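Long-range contacts in ancillary protein 2 (Streptococcus pyogenes, PDB 4C0Z), which is a component of the streptococcal pilus tip and can attach covalently, through reactive thioester bonds, to molecular targets on host cell surfaces: residues 36-41 with 157-162; 75-80 with 195-200. All blocks are in the same frame, centred on the assembly; numbering follows the deposited sequence. Where two conformers were deposited one is given.

Contact 1: residues 36-41 with 157-162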
loop_
_atom_site.group_PDB
_atom_site.type_symbol
_atom_site.label_atom_id
_atom_site.label_comp_id
_atom_site.label_asym_id
_atom_site.label_seq_id
_atom_site.Cartn_x
_atom_site.Cartn_y
_atom_site.Cartn_z
ATOM N N LYS I 36 -4.513 -16.020 1.723
ATOM C CA LYS I 36 -4.932 -15.430 0.450
ATOM C C LYS I 36 -5.061 -13.926 0.573
ATOM O O LYS I 36 -5.624 -13.428 1.551
ATOM C CB LYS I 36 -6.237 -16.067 -0.048
ATOM C CG LYS I 36 -6.031 -17.455 -0.632
ATOM C CD LYS I 36 -7.314 -18.021 -1.211
ATOM C CE LYS I 36 -7.092 -19.393 -1.793
ATOM N NZ LYS I 36 -8.335 -19.943 -2.393
ATOM N N THR I 37 -4.536 -13.204 -0.417
ATOM C CA THR I 37 -4.539 -11.734 -0.461
ATOM C C THR I 37 -5.896 -11.132 -0.907
ATOM O O THR I 37 -5.922 -10.030 -1.463
ATOM C CB THR I 37 -3.385 -11.230 -1.358
ATOM O OG1 THR I 37 -3.457 -11.895 -2.631
ATOM C CG2 THR I 37 -2.022 -11.407 -0.712
ATOM N N TYR I 38 -7.012 -11.820 -0.633
ATOM C CA TYR I 38 -8.315 -11.280 -0.988
ATOM C C TYR I 38 -8.778 -10.294 0.098
ATOM O O TYR I 38 -8.294 -10.335 1.230
ATOM C CB TYR I 38 -9.357 -12.406 -1.116
ATOM C CG TYR I 38 -9.276 -13.255 -2.363
ATOM C CD1 TYR I 38 -9.245 -12.671 -3.629
ATOM C CD2 TYR I 38 -9.373 -14.646 -2.290
ATOM C CE1 TYR I 38 -9.241 -13.452 -4.787
ATOM C CE2 TYR I 38 -9.367 -15.436 -3.440
ATOM C CZ TYR I 38 -9.307 -14.836 -4.688
ATOM O OH TYR I 38 -9.287 -15.630 -5.825
ATOM N N HIS I 39 -9.715 -9.409 -0.271
ATOM C CA HIS I 39 -10.368 -8.459 0.625
ATOM C C HIS I 39 -11.794 -8.348 0.207
ATOM O O HIS I 39 -12.115 -8.547 -0.970
ATOM C CB HIS I 39 -9.697 -7.058 0.593
ATOM C CG HIS I 39 -8.262 -7.102 0.993
ATOM N ND1 HIS I 39 -7.888 -7.146 2.323
ATOM C CD2 HIS I 39 -7.155 -7.214 0.221
ATOM C CE1 HIS I 39 -6.575 -7.276 2.321
ATOM N NE2 HIS I 39 -6.088 -7.297 1.078
ATOM N N ASN I 40 -12.659 -8.017 1.170
ATOM C CA ASN I 40 -14.056 -7.756 0.918
ATOM C C ASN I 40 -14.473 -6.724 1.941
ATOM O O ASN I 40 -15.041 -7.042 2.979
ATOM C CB ASN I 40 -14.925 -9.027 0.938
ATOM C CG ASN I 40 -16.295 -8.806 0.345
ATOM O OD1 ASN I 40 -16.788 -7.669 0.214
ATOM N ND2 ASN I 40 -16.954 -9.896 -0.022
ATOM N N LEU I 41 -14.119 -5.483 1.659
ATOM C CA LEU I 41 -14.360 -4.353 2.542
ATOM C C LEU I 41 -15.791 -3.930 2.557
ATOM O O LEU I 41 -16.462 -3.896 1.517
ATOM C CB LEU I 41 -13.422 -3.174 2.233
ATOM C CG LEU I 41 -11.936 -3.508 2.050
ATOM C CD1 LEU I 41 -11.159 -2.318 1.538
ATOM C CD2 LEU I 41 -11.326 -4.071 3.315
ATOM N N LEU I 157 -2.720 -16.494 -5.236
ATOM C CA LEU I 157 -4.106 -16.987 -5.211
ATOM C C LEU I 157 -4.306 -18.222 -6.091
ATOM O O LEU I 157 -5.392 -18.814 -6.070
ATOM C CB LEU I 157 -5.100 -15.873 -5.623
ATOM C CG LEU I 157 -5.038 -14.542 -4.848
ATOM C CD1 LEU I 157 -5.644 -13.422 -5.638
ATOM C CD2 LEU I 157 -5.707 -14.643 -3.504
ATOM N N LYS I 158 -3.261 -18.608 -6.860
ATOM C CA LYS I 158 -3.269 -19.742 -7.816
ATOM C C LYS I 158 -4.477 -19.642 -8.766
ATOM O O LYS I 158 -5.367 -20.501 -8.773
ATOM C CB LYS I 158 -3.135 -21.110 -7.112
ATOM C CG LYS I 158 -1.844 -21.241 -6.298
ATOM C CD LYS I 158 -1.215 -22.624 -6.423
ATOM C CE LYS I 158 0.242 -22.644 -6.026
ATOM N NZ LYS I 158 1.117 -22.000 -7.046
ATOM N N LEU I 159 -4.524 -18.522 -9.510
ATOM C CA LEU I 159 -5.588 -18.214 -10.470
ATOM C C LEU I 159 -5.373 -19.026 -11.734
ATOM O O LEU I 159 -4.249 -19.081 -12.244
ATOM C CB LEU I 159 -5.593 -16.707 -10.841
ATOM C CG LEU I 159 -5.647 -15.660 -9.721
ATOM C CD1 LEU I 159 -5.348 -14.270 -10.262
ATOM C CD2 LEU I 159 -6.986 -15.678 -9.003
ATOM N N ASP I 160 -6.449 -19.644 -12.251
ATOM C CA ASP I 160 -6.383 -20.391 -13.512
ATOM C C ASP I 160 -6.343 -19.400 -14.685
ATOM O O ASP I 160 -6.695 -18.227 -14.502
ATOM C CB ASP I 160 -7.535 -21.415 -13.655
ATOM C CG ASP I 160 -8.944 -20.853 -13.593
ATOM O OD1 ASP I 160 -9.289 -20.016 -14.445
ATOM O OD2 ASP I 160 -9.726 -21.307 -12.731
ATOM N N SER I 161 -5.893 -19.862 -15.865
ATOM C CA SER I 161 -5.771 -19.053 -17.082
ATOM C C SER I 161 -7.066 -18.336 -17.498
ATOM O O SER I 161 -6.999 -17.189 -17.951
ATOM C CB SER I 161 -5.231 -19.899 -18.231
ATOM O OG SER I 161 -6.083 -20.997 -18.514
ATOM N N GLN I 162 -8.233 -19.006 -17.329
ATOM C CA GLN I 162 -9.565 -18.479 -17.646
ATOM C C GLN I 162 -9.881 -17.241 -16.781
ATOM O O GLN I 162 -10.197 -16.187 -17.337
ATOM C CB GLN I 162 -10.631 -19.593 -17.502
ATOM C CG GLN I 162 -12.097 -19.156 -17.689
ATOM C CD GLN I 162 -12.912 -19.096 -16.401
ATOM O OE1 GLN I 162 -12.525 -19.594 -15.328
ATOM N NE2 GLN I 162 -14.090 -18.495 -16.489
HETATM O O HOH W 1 -8.003 -18.184 -6.027
#
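In this thioester domain the loop that leads into strand 41-44 meets the turn between helices 151-157 and 161-174 through Tyr38 and Leu157, whose contact is a CH-pi interaction. Methyl CD2 of Leu157 sits over the middle of the Tyr38 ring, 3.6 Å from its centroid and only 7° off the ring normal. The second methyl, CD1, lies out by the hydroxyl-bearing half of the ring, 3.7 Å from Tyr38 CE1. Tyr38 CG is anti to its carbonyl carbon (chi1 -75°).

CD2 of Leu157 is the hub of the contact. Besides the ring it reaches the backbone of Thr37, 3.6 Å from Thr37 N, and the side-chain oxygen Thr37 OG1; the start of the Lys36 chain covers it further, with Lys36 CB 3.8 Å from Leu157 CD2. Leu159 adds a looser touch, its CD2 lying 3.9 Å from Tyr38 OH.

No direct hydrogen bond joins the segments, but one water does: it donates to Tyr38 OH at 2.9 Å and to Leu157 O at 2.7 Å, tying the phenol to the carbonyl of the leucine that covers its ring. Tyr38 OH also hydrogen-bonds Asn125 OD1.

Asn125 belongs to helix 123-138, which backs the contact: Tyr38 packs on its Leu124, Leu157 on Leu128 and Leu159 on Asn125. Beyond the turn, Asp160 caps helix 161-174 through Gln163 N, while Leu41 enters the barrel against Ala53 and Cys55 of strand 51-56; Cys55 forms the thioester with Gln204, which puts the loop's exit beside the reactive site.

Contact 2: residues 75-80 with 195-200; sequences KKLEGT and IFQSSD
Lys75 and Leu77 pair with Gln197 and Ile195 in an antiparallel arrangement of strands 72-78 and 191-198, with Lys76 and Phe196 as the non-hydrogen-bonded pair between them. Four backbone bonds hold the strands. Lys75 and Gln197 exchange two, Gln197 N to Lys75 O being 2.8 Å long; Leu77 and Ile195 exchange the others, Leu77 N giving to Ile195 O at 2.8 Å and Leu77 O accepting from Ile195 N at 3.0 Å. Phe196 CA adds a CA-H...O contact of 3.4 Å to Lys75 O, a weaker partner than the Gln197 N-H.

On one face, Lys76 and Phe196 run side by side. The extended lysine chain has CG anti to the backbone N (chi1 -175°), and its methylenes follow the ring atoms outward: CB lies 3.6 Å from Phe196 CE2, and CG and CD approach CE2 and CZ. On the other face, Leu77 CD1 lies 4.0 Å from Gln197 CB. Ile195 CD1 reaches past the pairing to Gly79 CA, 3.7 Å away, at the centre of an inverse gamma turn.

That turn leads to Thr80, which caps helix 81-87 through Asn83 N; Phe84 and Leu87 of the helix pack on Ile195. The strands are neighbours in the six-stranded antiparallel barrel, 72-78 last in the order and 205-211 on the other side of 191-198, where Leu206 and Ser208 touch Phe196, whose ring also meets Trp19 edge-to-face.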
loop_
_atom_site.group_PDB
_atom_site.type_symbol
_atom_site.label_atom_id
_atom_site.label_comp_id
_atom_site.label_asym_id
_atom_site.label_seq_id
_atom_site.Cartn_x
_atom_site.Cartn_y
_atom_site.Cartn_z
ATOM N N LYS I 75 -16.320 8.485 9.170
ATOM C CA LYS I 75 -17.252 9.603 9.009
ATOM C C LYS I 75 -17.657 9.600 7.516
ATOM O O LYS I 75 -16.784 9.588 6.641
ATOM C CB LYS I 75 -16.547 10.919 9.379
ATOM C CG LYS I 75 -17.370 12.199 9.200
ATOM C CD LYS I 75 -16.527 13.381 9.649
ATOM C CE LYS I 75 -17.323 14.662 9.667
ATOM N NZ LYS I 75 -16.501 15.807 10.137
ATOM N N LYS I 76 -18.964 9.581 7.229
ATOM C CA LYS I 76 -19.475 9.585 5.850
ATOM C C LYS I 76 -19.480 11.021 5.293
ATOM O O LYS I 76 -20.045 11.925 5.906
ATOM C CB LYS I 76 -20.884 8.955 5.771
ATOM C CG LYS I 76 -21.432 8.804 4.344
ATOM C CD LYS I 76 -22.768 8.088 4.326
ATOM C CE LYS I 76 -23.516 8.297 3.026
ATOM N NZ LYS I 76 -24.679 7.367 2.864
ATOM N N LEU I 77 -18.856 11.213 4.128
ATOM C CA LEU I 77 -18.776 12.510 3.456
ATOM C C LEU I 77 -19.241 12.361 2.031
ATOM O O LEU I 77 -19.326 11.245 1.511
ATOM C CB LEU I 77 -17.326 13.053 3.448
ATOM C CG LEU I 77 -16.587 13.212 4.790
ATOM C CD1 LEU I 77 -15.111 13.408 4.544
ATOM C CD2 LEU I 77 -17.136 14.398 5.591
ATOM N N GLU I 78 -19.544 13.500 1.398
ATOM C CA GLU I 78 -19.942 13.598 -0.007
ATOM C C GLU I 78 -18.733 13.227 -0.841
ATOM O O GLU I 78 -17.634 13.713 -0.578
ATOM C CB GLU I 78 -20.381 15.034 -0.346
ATOM C CG GLU I 78 -21.853 15.300 -0.084
ATOM C CD GLU I 78 -22.225 16.736 0.242
ATOM O OE1 GLU I 78 -21.557 17.667 -0.272
ATOM O OE2 GLU I 78 -23.208 16.930 0.995
ATOM N N GLY I 79 -18.919 12.324 -1.795
ATOM C CA GLY I 79 -17.837 11.866 -2.661
ATOM C C GLY I 79 -17.396 12.849 -3.735
ATOM O O GLY I 79 -17.201 12.441 -4.881
ATOM N N THR I 80 -17.209 14.143 -3.372
ATOM C CA THR I 80 -16.760 15.226 -4.262
ATOM C C THR I 80 -15.238 15.134 -4.548
ATOM O O THR I 80 -14.525 14.398 -3.851
ATOM C CB THR I 80 -17.084 16.590 -3.622
ATOM O OG1 THR I 80 -16.245 16.802 -2.488
ATOM C CG2 THR I 80 -18.551 16.735 -3.218
ATOM N N ILE I 195 -17.504 9.103 0.455
ATOM C CA ILE I 195 -16.158 8.917 0.996
ATOM C C ILE I 195 -16.309 8.669 2.505
ATOM O O ILE I 195 -17.025 9.392 3.182
ATOM C CB ILE I 195 -15.199 10.110 0.678
ATOM C CG1 ILE I 195 -14.893 10.209 -0.837
ATOM C CG2 ILE I 195 -13.908 10.022 1.488
ATOM C CD1 ILE I 195 -14.407 11.563 -1.283
ATOM N N PHE I 196 -15.631 7.643 3.013
ATOM C CA PHE I 196 -15.627 7.302 4.424
ATOM C C PHE I 196 -14.257 7.651 4.981
ATOM O O PHE I 196 -13.239 7.040 4.611
ATOM C CB PHE I 196 -16.024 5.832 4.643
ATOM C CG PHE I 196 -17.480 5.610 4.314
ATOM C CD1 PHE I 196 -17.883 5.295 3.015
ATOM C CD2 PHE I 196 -18.460 5.763 5.294
ATOM C CE1 PHE I 196 -19.237 5.136 2.706
ATOM C CE2 PHE I 196 -19.807 5.576 4.991
ATOM C CZ PHE I 196 -20.189 5.275 3.699
ATOM N N GLN I 197 -14.228 8.701 5.804
ATOM C CA GLN I 197 -12.996 9.213 6.395
ATOM C C GLN I 197 -12.677 8.459 7.667
ATOM O O GLN I 197 -13.489 8.437 8.577
ATOM C CB GLN I 197 -13.104 10.726 6.652
ATOM C CG GLN I 197 -11.853 11.334 7.274
ATOM C CD GLN I 197 -11.986 12.799 7.616
ATOM O OE1 GLN I 197 -13.002 13.440 7.363
ATOM N NE2 GLN I 197 -10.954 13.354 8.219
ATOM N N SER I 198 -11.487 7.843 7.726
ATOM C CA SER I 198 -11.022 7.106 8.904
ATOM C C SER I 198 -10.713 8.053 10.045
ATOM O O SER I 198 -10.012 9.033 9.819
ATOM C CB SER I 198 -9.739 6.335 8.567
ATOM O OG SER I 198 -9.346 5.547 9.675
ATOM N N SER I 199 -11.191 7.728 11.259
ATOM C CA SER I 199 -10.937 8.479 12.494
ATOM C C SER I 199 -9.448 8.421 12.823
ATOM O O SER I 199 -8.833 9.439 13.136
ATOM C CB SER I 199 -11.744 7.881 13.644
ATOM O OG SER I 199 -11.462 8.548 14.861
ATOM N N ASP I 200 -8.884 7.216 12.711
ATOM C CA ASP I 200 -7.500 6.890 12.960
ATOM C C ASP I 200 -6.753 7.146 11.635
ATOM O O ASP I 200 -6.972 6.429 10.656
ATOM C CB ASP I 200 -7.418 5.407 13.370
ATOM C CG ASP I 200 -6.040 4.925 13.821
ATOM O OD1 ASP I 200 -5.037 5.550 13.438
ATOM O OD2 ASP I 200 -5.977 3.936 14.586
#

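The two contacts lie on opposite sides of the chain's centre, their centres about 28 Å apart, and both are partly buried. They share no helix or strand: contact 1 joins a loop entering the barrel to a turn between helices, whereas contact 2 pairs two barrel strands. Their chemistry follows. Contact 1 has no direct hydrogen bond and depends on a leucine methyl over an aromatic face, with a single bridging water; contact 2 is built on regular backbone bonds and buries about twice the surface, 438 against 222 Å². Contact 1 is somewhat nearer the bound spermidine, with the Thr37 side chain about 10 Å away and that of Phe196 about 13 Å.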